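Local coordinates for selenium-binding protein (Sulfolobus tokodaii, PDB 2ECE) that is of unproven function but belongs to the selenium-binding protein family and may bind selenium, on a beta-propeller scaffold, at residues K415-K420 / F435-E441; S279-L284 / E295-P301; S105-I110 / I122-P128. The contacts are given in a common frame with arbitrary orientation. Numbering follows the deposited sequence.

Interaction 1: residues K415-K420 / F435-E441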
loop_
_atom_site.group_PDB
_atom_site.type_symbol
_atom_site.label_atom_id
_atom_site.label_comp_id
_atom_site.label_asym_id
_atom_site.label_seq_id
_atom_site.Cartn_x
_atom_site.Cartn_y
_atom_site.Cartn_z
ATOM N N LYS A 415 5.924 -13.688 11.528
ATOM C CA LYS A 415 7.042 -12.876 11.984
ATOM C C LYS A 415 7.549 -12.106 10.771
ATOM O O LYS A 415 7.711 -12.670 9.681
ATOM C CB LYS A 415 8.131 -13.769 12.575
ATOM C CG LYS A 415 7.683 -14.448 13.870
ATOM C CD LYS A 415 8.703 -15.442 14.384
ATOM C CE LYS A 415 8.177 -16.147 15.629
ATOM N NZ LYS A 415 9.124 -17.202 16.100
ATOM N N GLY A 416 7.798 -10.816 10.964
ATOM C CA GLY A 416 8.224 -9.973 9.864
ATOM C C GLY A 416 9.608 -10.128 9.272
ATOM O O GLY A 416 10.591 -10.423 9.964
ATOM N N TRP A 417 9.664 -9.933 7.960
ATOM C CA TRP A 417 10.908 -9.962 7.211
ATOM C C TRP A 417 10.799 -8.987 6.054
ATOM O O TRP A 417 9.717 -8.462 5.762
ATOM C CB TRP A 417 11.252 -11.373 6.666
ATOM C CG TRP A 417 10.142 -12.199 6.013
ATOM C CD1 TRP A 417 9.542 -13.309 6.544
ATOM C CD2 TRP A 417 9.576 -12.037 4.697
ATOM N NE1 TRP A 417 8.655 -13.849 5.649
ATOM C CE2 TRP A 417 8.653 -13.092 4.507
ATOM C CE3 TRP A 417 9.763 -11.109 3.660
ATOM C CZ2 TRP A 417 7.916 -13.246 3.325
ATOM C CZ3 TRP A 417 9.027 -11.262 2.479
ATOM C CH2 TRP A 417 8.117 -12.326 2.325
ATOM N N MET A 418 11.934 -8.709 5.428
ATOM C CA MET A 418 11.955 -7.853 4.259
ATOM C C MET A 418 12.917 -8.502 3.293
ATOM O O MET A 418 14.078 -8.756 3.617
ATOM C CB MET A 418 12.418 -6.434 4.567
ATOM C CG MET A 418 12.518 -5.610 3.286
ATOM S SD MET A 418 12.419 -3.836 3.472
ATOM C CE MET A 418 13.875 -3.551 4.401
ATOM N N VAL A 419 12.403 -8.792 2.111
ATOM C CA VAL A 419 13.176 -9.439 1.076
ATOM C C VAL A 419 13.404 -8.484 -0.082
ATOM O O VAL A 419 12.568 -7.611 -0.351
ATOM C CB VAL A 419 12.425 -10.693 0.581
ATOM C CG1 VAL A 419 12.876 -11.074 -0.818
ATOM C CG2 VAL A 419 12.662 -11.845 1.552
ATOM N N LYS A 420 14.543 -8.639 -0.752
ATOM C CA LYS A 420 14.845 -7.810 -1.904
ATOM C C LYS A 420 14.867 -8.684 -3.147
ATOM O O LYS A 420 15.426 -9.784 -3.141
ATOM C CB LYS A 420 16.191 -7.095 -1.761
ATOM C CG LYS A 420 16.516 -6.264 -3.001
ATOM C CD LYS A 420 17.639 -5.250 -2.797
ATOM C CE LYS A 420 19.027 -5.854 -2.959
ATOM N NZ LYS A 420 20.075 -4.786 -3.055
ATOM N N PHE A 435 20.685 -9.970 0.514
ATOM C CA PHE A 435 19.848 -9.080 1.319
ATOM C C PHE A 435 18.735 -9.763 2.112
ATOM O O PHE A 435 18.011 -10.608 1.588
ATOM C CB PHE A 435 19.234 -7.991 0.424
ATOM C CG PHE A 435 18.494 -6.927 1.185
ATOM C CD1 PHE A 435 17.168 -7.115 1.571
ATOM C CD2 PHE A 435 19.138 -5.748 1.550
ATOM C CE1 PHE A 435 16.492 -6.137 2.316
ATOM C CE2 PHE A 435 18.476 -4.767 2.294
ATOM C CZ PHE A 435 17.151 -4.962 2.677
ATOM N N PHE A 436 18.604 -9.384 3.381
ATOM C CA PHE A 436 17.554 -9.933 4.232
ATOM C C PHE A 436 17.468 -9.237 5.576
ATOM O O PHE A 436 18.479 -8.998 6.234
ATOM C CB PHE A 436 17.754 -11.433 4.475
ATOM C CG PHE A 436 16.547 -12.112 5.075
ATOM C CD1 PHE A 436 16.490 -12.419 6.434
ATOM C CD2 PHE A 436 15.454 -12.412 4.281
ATOM C CE1 PHE A 436 15.355 -13.013 6.983
ATOM C CE2 PHE A 436 14.314 -13.004 4.815
ATOM C CZ PHE A 436 14.263 -13.307 6.167
ATOM N N VAL A 437 16.245 -8.902 5.966
ATOM C CA VAL A 437 16.006 -8.285 7.252
ATOM C C VAL A 437 14.970 -9.155 7.941
ATOM O O VAL A 437 13.918 -9.469 7.370
ATOM C CB VAL A 437 15.443 -6.854 7.124
ATOM C CG1 VAL A 437 15.284 -6.238 8.505
ATOM C CG2 VAL A 437 16.366 -6.008 6.263
ATOM N N ASP A 438 15.301 -9.576 9.152
ATOM C CA ASP A 438 14.418 -10.383 9.972
ATOM C C ASP A 438 14.040 -9.444 11.115
ATOM O O ASP A 438 14.901 -8.985 11.861
ATOM C CB ASP A 438 15.173 -11.623 10.466
ATOM C CG ASP A 438 14.669 -12.127 11.800
ATOM O OD1 ASP A 438 13.448 -12.048 12.058
ATOM O OD2 ASP A 438 15.505 -12.620 12.586
ATOM N N PHE A 439 12.754 -9.139 11.234
ATOM C CA PHE A 439 12.294 -8.214 12.262
ATOM C C PHE A 439 11.983 -8.866 13.608
ATOM O O PHE A 439 11.349 -8.253 14.472
ATOM C CB PHE A 439 11.082 -7.446 11.731
ATOM C CG PHE A 439 11.413 -6.527 10.579
ATOM C CD1 PHE A 439 12.025 -5.296 10.807
ATOM C CD2 PHE A 439 11.149 -6.907 9.267
ATOM C CE1 PHE A 439 12.370 -4.459 9.745
ATOM C CE2 PHE A 439 11.490 -6.076 8.201
ATOM C CZ PHE A 439 12.102 -4.850 8.441
ATOM N N GLY A 440 12.438 -10.103 13.788
ATOM C CA GLY A 440 12.211 -10.800 15.047
ATOM C C GLY A 440 10.763 -11.181 15.272
ATOM O O GLY A 440 10.201 -11.949 14.498
ATOM N N GLU A 441 10.152 -10.651 16.327
ATOM C CA GLU A 441 8.753 -10.959 16.620
ATOM C C GLU A 441 7.833 -9.863 16.084
ATOM O O GLU A 441 6.607 -9.981 16.147
ATOM C CB GLU A 441 8.543 -11.112 18.131
ATOM C CG GLU A 441 9.331 -12.247 18.787
ATOM C CD GLU A 441 8.902 -13.627 18.310
ATOM O OE1 GLU A 441 7.681 -13.891 18.255
ATOM O OE2 GLU A 441 9.786 -14.454 18.001
HETATM O O HOH W 1 11.070 -13.325 9.995
HETATM O O HOH W 2 16.317 -10.951 -0.117
#
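Met418 packs against Phe435, Val437 and Phe439. Its CB is 3.8 Å from Phe439 CE2, at the ring edge. Its CE is 4.0 Å from both Phe435 CZ and Val437 CG2. Val48, Val30 and Val447, from neighbouring strands, also touch Met418, so this face packs inside the protein. The two strands are the third and fourth strands (417-423 and 429-438) of a four-stranded propeller blade and form its last beta hairpin, antiparallel at 171°. Met418 and Val437 are a hydrogen-bonded pair: Met418 N to Val437 O is 2.9 Å, and Val437 N to Met418 O is 3.2 Å. Phe439 N adds a 2.8 Å bond to Gly416 O. On the other face, Phe436 CZ meets Trp417 CB at 3.6 Å, and the Phe436 ring also stacks with His377. At the strand end, Asp438 OD1 accepts from Gly440 N at 2.8 Å in an Asx turn. At the exposed end, Lys415 NZ forms a salt bridge with Glu441 OE2 at 3.4 Å.

Interaction 2: residues S279-L284 / E295-P301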
loop_
_atom_site.group_PDB
_atom_site.type_symbol
_atom_site.label_atom_id
_atom_site.label_comp_id
_atom_site.label_asym_id
_atom_site.label_seq_id
_atom_site.Cartn_x
_atom_site.Cartn_y
_atom_site.Cartn_z
ATOM N N SER A 279 -10.735 -16.876 -6.758
ATOM C CA SER A 279 -9.647 -16.325 -7.556
ATOM C C SER A 279 -9.446 -14.842 -7.260
ATOM O O SER A 279 -10.303 -14.195 -6.653
ATOM C CB SER A 279 -9.937 -16.490 -9.046
ATOM O OG SER A 279 -11.041 -15.694 -9.434
ATOM N N SER A 280 -8.298 -14.321 -7.678
ATOM C CA SER A 280 -7.982 -12.904 -7.522
ATOM C C SER A 280 -7.968 -12.369 -8.943
ATOM O O SER A 280 -7.743 -13.124 -9.897
ATOM C CB SER A 280 -6.600 -12.704 -6.879
ATOM O OG SER A 280 -6.628 -12.983 -5.486
ATOM N N SER A 281 -8.228 -11.078 -9.101
ATOM C CA SER A 281 -8.218 -10.499 -10.430
ATOM C C SER A 281 -7.706 -9.075 -10.393
ATOM O O SER A 281 -7.873 -8.367 -9.395
ATOM C CB SER A 281 -9.621 -10.542 -11.052
ATOM O OG SER A 281 -10.597 -9.982 -10.193
ATOM N N ILE A 282 -7.048 -8.677 -11.475
ATOM C CA ILE A 282 -6.526 -7.326 -11.601
ATOM C C ILE A 282 -7.387 -6.643 -12.647
ATOM O O ILE A 282 -7.666 -7.214 -13.704
ATOM C CB ILE A 282 -5.062 -7.324 -12.062
ATOM C CG1 ILE A 282 -4.199 -8.060 -11.033
ATOM C CG2 ILE A 282 -4.582 -5.895 -12.260
ATOM C CD1 ILE A 282 -4.358 -7.544 -9.603
ATOM N N TRP A 283 -7.820 -5.427 -12.346
ATOM C CA TRP A 283 -8.669 -4.690 -13.258
ATOM C C TRP A 283 -8.021 -3.402 -13.726
ATOM O O TRP A 283 -7.360 -2.712 -12.952
ATOM C CB TRP A 283 -10.005 -4.378 -12.587
ATOM C CG TRP A 283 -10.843 -5.590 -12.313
ATOM C CD1 TRP A 283 -10.571 -6.603 -11.435
ATOM C CD2 TRP A 283 -12.100 -5.908 -12.918
ATOM N NE1 TRP A 283 -11.587 -7.532 -11.456
ATOM C CE2 TRP A 283 -12.536 -7.131 -12.358
ATOM C CE3 TRP A 283 -12.899 -5.281 -13.882
ATOM C CZ2 TRP A 283 -13.742 -7.738 -12.731
ATOM C CZ3 TRP A 283 -14.105 -5.889 -14.254
ATOM C CH2 TRP A 283 -14.509 -7.104 -13.678
ATOM N N LEU A 284 -8.218 -3.096 -15.004
ATOM C CA LEU A 284 -7.686 -1.882 -15.606
ATOM C C LEU A 284 -8.822 -0.879 -15.742
ATOM O O LEU A 284 -9.805 -1.145 -16.432
ATOM C CB LEU A 284 -7.117 -2.184 -17.000
ATOM C CG LEU A 284 -6.642 -1.013 -17.870
ATOM C CD1 LEU A 284 -5.423 -0.370 -17.235
ATOM C CD2 LEU A 284 -6.301 -1.512 -19.278
ATOM N N GLU A 295 -11.969 -3.024 -16.978
ATOM C CA GLU A 295 -11.954 -4.373 -17.528
ATOM C C GLU A 295 -10.984 -5.279 -16.782
ATOM O O GLU A 295 -9.920 -4.837 -16.345
ATOM C CB GLU A 295 -11.559 -4.326 -19.005
ATOM C CG GLU A 295 -12.701 -4.009 -19.953
ATOM C CD GLU A 295 -12.214 -3.623 -21.331
ATOM O OE1 GLU A 295 -11.140 -4.120 -21.742
ATOM O OE2 GLU A 295 -12.908 -2.830 -22.003
ATOM N N LYS A 296 -11.355 -6.548 -16.641
ATOM C CA LYS A 296 -10.499 -7.513 -15.968
ATOM C C LYS A 296 -9.389 -7.892 -16.940
ATOM O O LYS A 296 -9.660 -8.334 -18.057
ATOM C CB LYS A 296 -11.303 -8.754 -15.562
ATOM C CG LYS A 296 -10.483 -9.810 -14.835
ATOM C CD LYS A 296 -11.371 -10.828 -14.098
ATOM C CE LYS A 296 -12.268 -11.623 -15.040
ATOM N NZ LYS A 296 -13.050 -12.660 -14.297
ATOM N N VAL A 297 -8.139 -7.715 -16.524
ATOM C CA VAL A 297 -7.015 -8.030 -17.400
ATOM C C VAL A 297 -6.139 -9.178 -16.913
ATOM O O VAL A 297 -5.347 -9.730 -17.680
ATOM C CB VAL A 297 -6.139 -6.780 -17.640
ATOM C CG1 VAL A 297 -6.938 -5.746 -18.422
ATOM C CG2 VAL A 297 -5.677 -6.193 -16.313
ATOM N N ILE A 298 -6.276 -9.533 -15.640
ATOM C CA ILE A 298 -5.512 -10.634 -15.058
ATOM C C ILE A 298 -6.397 -11.389 -14.072
ATOM O O ILE A 298 -7.107 -10.783 -13.274
ATOM C CB ILE A 298 -4.275 -10.150 -14.265
ATOM C CG1 ILE A 298 -3.281 -9.441 -15.181
ATOM C CG2 ILE A 298 -3.592 -11.343 -13.606
ATOM C CD1 ILE A 298 -2.124 -8.798 -14.426
ATOM N N GLU A 299 -6.351 -12.714 -14.130
ATOM C CA GLU A 299 -7.128 -13.530 -13.210
ATOM C C GLU A 299 -6.244 -14.682 -12.783
ATOM O O GLU A 299 -5.682 -15.390 -13.622
ATOM C CB GLU A 299 -8.405 -14.065 -13.870
ATOM C CG GLU A 299 -9.337 -14.783 -12.890
ATOM C CD GLU A 299 -10.610 -15.304 -13.538
ATOM O OE1 GLU A 299 -11.272 -14.539 -14.271
ATOM O OE2 GLU A 299 -10.960 -16.480 -13.308
ATOM N N ILE A 300 -6.105 -14.853 -11.475
ATOM C CA ILE A 300 -5.282 -15.917 -10.930
ATOM C C ILE A 300 -6.171 -16.860 -10.133
ATOM O O ILE A 300 -6.845 -16.443 -9.195
ATOM C CB ILE A 300 -4.174 -15.349 -10.014
ATOM C CG1 ILE A 300 -3.283 -14.395 -10.819
ATOM C CG2 ILE A 300 -3.347 -16.487 -9.425
ATOM C CD1 ILE A 300 -2.245 -13.675 -9.991
ATOM N N PRO A 301 -6.194 -18.150 -10.512
ATOM C CA PRO A 301 -7.015 -19.147 -9.819
ATOM C C PRO A 301 -6.401 -19.664 -8.519
ATOM O O PRO A 301 -5.190 -19.560 -8.294
ATOM C CB PRO A 301 -7.154 -20.249 -10.863
ATOM C CG PRO A 301 -5.801 -20.231 -11.508
ATOM C CD PRO A 301 -5.571 -18.735 -11.715
#
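Strands 280-284 and 295-300 run antiparallel as a twisted hairpin, with 135° between their directions. Backbone hydrogen bonds link Ser280 with Ile300 and Leu284 with Glu295 in both directions. Between these pairs lies a classic beta bulge. Ile282 O accepts from Val297 N at 2.9 Å and weakly from Ile298 N at 3.3 Å, so the register slips by one. Ile282 N still hydrogen-bonds to Ile298 O at 2.8 Å. Ile282 packs on Ile298, CB to CB 3.7 Å, and Leu284 CB meets Val297 CG1 at 3.8 Å. Leu335 and Leu337, in the next propeller blade, also touch Ile282. On the other face, Lys296 CB sits over the six-membered ring of Trp283 in a CH-pi contact, 3.8 Å from its centroid. Trp283 NE1 donates to Ser281 OG at 2.9 Å. Lys296 NZ forms a salt bridge within its strand, with Glu299 OE1 at 2.6 Å. The hairpin is two-sided: aliphatic side chains pack against the next blade, while the charged pair lies on the more exposed face.

Interaction 3: residues S105-I110 / I122-P128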
loop_
_atom_site.group_PDB
_atom_site.type_symbol
_atom_site.label_atom_id
_atom_site.label_comp_id
_atom_site.label_asym_id
_atom_site.label_seq_id
_atom_site.Cartn_x
_atom_site.Cartn_y
_atom_site.Cartn_z
ATOM N N SER A 105 -5.578 2.863 15.911
ATOM C CA SER A 105 -5.723 4.015 16.803
ATOM C C SER A 105 -6.239 5.330 16.226
ATOM O O SER A 105 -6.831 6.127 16.954
ATOM C CB SER A 105 -4.386 4.308 17.481
ATOM O OG SER A 105 -3.463 4.808 16.526
ATOM N N SER A 106 -5.998 5.569 14.940
ATOM C CA SER A 106 -6.404 6.812 14.292
ATOM C C SER A 106 -5.444 7.941 14.678
ATOM O O SER A 106 -5.677 9.105 14.369
ATOM C CB SER A 106 -7.831 7.202 14.688
ATOM O OG SER A 106 -8.768 6.248 14.231
ATOM N N ARG A 107 -4.365 7.586 15.363
ATOM C CA ARG A 107 -3.369 8.569 15.771
ATOM C C ARG A 107 -2.474 8.870 14.570
ATOM O O ARG A 107 -2.331 8.031 13.679
ATOM C CB ARG A 107 -2.536 8.001 16.930
ATOM C CG ARG A 107 -1.362 8.866 17.376
ATOM C CD ARG A 107 -0.717 8.317 18.659
ATOM N NE ARG A 107 -1.642 8.315 19.797
ATOM C CZ ARG A 107 -2.206 7.227 20.315
ATOM N NH1 ARG A 107 -1.953 6.029 19.805
ATOM N NH2 ARG A 107 -3.018 7.336 21.362
ATOM N N ILE A 108 -1.896 10.067 14.522
ATOM C CA ILE A 108 -0.992 10.419 13.422
ATOM C C ILE A 108 0.326 10.937 13.983
ATOM O O ILE A 108 0.347 11.876 14.789
ATOM C CB ILE A 108 -1.557 11.524 12.505
ATOM C CG1 ILE A 108 -2.897 11.096 11.907
ATOM C CG2 ILE A 108 -0.564 11.805 11.354
ATOM C CD1 ILE A 108 -3.573 12.196 11.102
ATOM N N TYR A 109 1.425 10.315 13.575
ATOM C CA TYR A 109 2.735 10.768 14.016
ATOM C C TYR A 109 3.370 11.543 12.866
ATOM O O TYR A 109 3.193 11.188 11.692
ATOM C CB TYR A 109 3.637 9.581 14.368
ATOM C CG TYR A 109 3.110 8.698 15.474
ATOM C CD1 TYR A 109 2.386 7.542 15.188
ATOM C CD2 TYR A 109 3.361 9.006 16.809
ATOM C CE1 TYR A 109 1.932 6.709 16.204
ATOM C CE2 TYR A 109 2.908 8.183 17.834
ATOM C CZ TYR A 109 2.198 7.035 17.528
ATOM O OH TYR A 109 1.763 6.211 18.546
ATOM N N ILE A 110 4.093 12.603 13.205
ATOM C CA ILE A 110 4.800 13.408 12.218
ATOM C C ILE A 110 6.255 13.154 12.596
ATOM O O ILE A 110 6.710 13.587 13.662
ATOM C CB ILE A 110 4.487 14.913 12.370
ATOM C CG1 ILE A 110 2.969 15.139 12.388
ATOM C CG2 ILE A 110 5.114 15.687 11.217
ATOM C CD1 ILE A 110 2.250 14.664 11.137
ATOM N N ILE A 122 10.274 11.701 16.173
ATOM C CA ILE A 122 8.874 12.106 16.218
ATOM C C ILE A 122 8.871 13.538 16.734
ATOM O O ILE A 122 9.377 13.800 17.823
ATOM C CB ILE A 122 8.062 11.253 17.213
ATOM C CG1 ILE A 122 8.112 9.779 16.813
ATOM C CG2 ILE A 122 6.622 11.762 17.275
ATOM C CD1 ILE A 122 7.498 8.858 17.858
ATOM N N ILE A 123 8.312 14.465 15.964
ATOM C CA ILE A 123 8.276 15.851 16.395
ATOM C C ILE A 123 6.876 16.377 16.682
ATOM O O ILE A 123 6.722 17.482 17.203
ATOM C CB ILE A 123 8.983 16.782 15.372
ATOM C CG1 ILE A 123 8.455 16.535 13.958
ATOM C CG2 ILE A 123 10.489 16.571 15.446
ATOM C CD1 ILE A 123 7.350 17.481 13.546
ATOM N N LYS A 124 5.857 15.586 16.357
ATOM C CA LYS A 124 4.472 15.986 16.602
ATOM C C LYS A 124 3.521 14.797 16.543
ATOM O O LYS A 124 3.686 13.888 15.724
ATOM C CB LYS A 124 4.024 17.043 15.587
ATOM C CG LYS A 124 2.590 17.548 15.806
ATOM C CD LYS A 124 2.306 18.811 14.996
ATOM C CE LYS A 124 0.991 19.460 15.414
ATOM N NZ LYS A 124 0.872 20.858 14.913
ATOM N N VAL A 125 2.534 14.798 17.430
ATOM C CA VAL A 125 1.545 13.736 17.469
ATOM C C VAL A 125 0.150 14.339 17.420
ATOM O O VAL A 125 -0.154 15.275 18.160
ATOM C CB VAL A 125 1.646 12.897 18.760
ATOM C CG1 VAL A 125 0.540 11.845 18.785
ATOM C CG2 VAL A 125 3.015 12.224 18.850
ATOM N N ILE A 126 -0.686 13.819 16.530
ATOM C CA ILE A 126 -2.063 14.273 16.432
ATOM C C ILE A 126 -2.817 13.122 17.073
ATOM O O ILE A 126 -2.887 12.033 16.505
ATOM C CB ILE A 126 -2.511 14.423 14.972
ATOM C CG1 ILE A 126 -1.577 15.381 14.239
ATOM C CG2 ILE A 126 -3.940 14.947 14.922
ATOM C CD1 ILE A 126 -1.817 15.432 12.762
ATOM N N GLU A 127 -3.351 13.348 18.271
ATOM C CA GLU A 127 -4.064 12.303 18.991
ATOM C C GLU A 127 -5.349 11.861 18.294
ATOM O O GLU A 127 -5.984 12.631 17.571
ATOM C CB GLU A 127 -4.372 12.768 20.424
ATOM C CG GLU A 127 -3.134 13.003 21.305
ATOM C CD GLU A 127 -2.316 11.736 21.550
ATOM O OE1 GLU A 127 -2.857 10.625 21.381
ATOM O OE2 GLU A 127 -1.131 11.847 21.933
ATOM N N PRO A 128 -5.740 10.598 18.501
ATOM C CA PRO A 128 -6.938 9.976 17.925
ATOM C C PRO A 128 -8.220 10.794 18.067
ATOM O O PRO A 128 -9.013 10.883 17.134
ATOM C CB PRO A 128 -7.024 8.652 18.678
ATOM C CG PRO A 128 -5.579 8.312 18.881
ATOM C CD PRO A 128 -5.018 9.632 19.351
#
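Backbone hydrogen bonds join strands 108-110 and 122-126 into an antiparallel hairpin. Ile108 and Ile126 hydrogen-bond in both directions: Ile108 N to Ile126 O is 3.0 Å, and Ile126 N to Ile108 O is 2.8 Å. Ile110 N reaches Lys124 O at 2.9 Å. Ile110 O accepts from Ile123 N at 2.9 Å and weakly from Lys124 N at 3.5 Å. Ile123 and Lys124 thus both face Ile110, a classic beta bulge. Just before the first strand, Ser105 OG accepts from Arg107 N at 3.1 Å in an ST turn and also hydrogen-bonds to Asp71. The charged contact is a salt bridge between Arg107 NE and Glu127 OE1 at 3.1 Å. Arg107 NH2 also hydrogen-bonds to Glu127 OE1, at 3.3 Å. Asp71 pairs with Arg107 through NH1. Pro128 CG lies over one face of the Arg107 guanidinium. Apolar packing falls on both faces. Ile108 meets Ile126, CB to CB 3.9 Å, on the face shared with Ile110. Tyr109 CD2 lies 3.8 Å from Val125 CG2 on the other. Strand 121-126 is the fourth strand, at one edge of its propeller blade. Glu127 holds the N-cap position of helix 128-135, whose Val131 touches Ile108 and Ile126. Leu169, in the following blade, meets the same two isoleucines, so this face packs against the helix and the neighbouring blade.

All three contacts are antiparallel hairpins of one beta-propeller chain, each in a different sheet. They come in series along the chain: interaction 3 first, then interaction 2, then interaction 1. In each, the first segment belongs to the third strand of its blade and the second to the fourth. None touches another. Interactions 1 and 2 have centres about 29 Å apart. Interactions 1 and 3 have centres about 26 Å apart. Interactions 2 and 3, with centres about 37 Å apart, lie on opposite sides of the chain's centre. The same hairpin position therefore recurs around the propeller. Each hairpin also packs against strands of an adjacent blade, consistent with the blade-on-blade packing of a beta propeller.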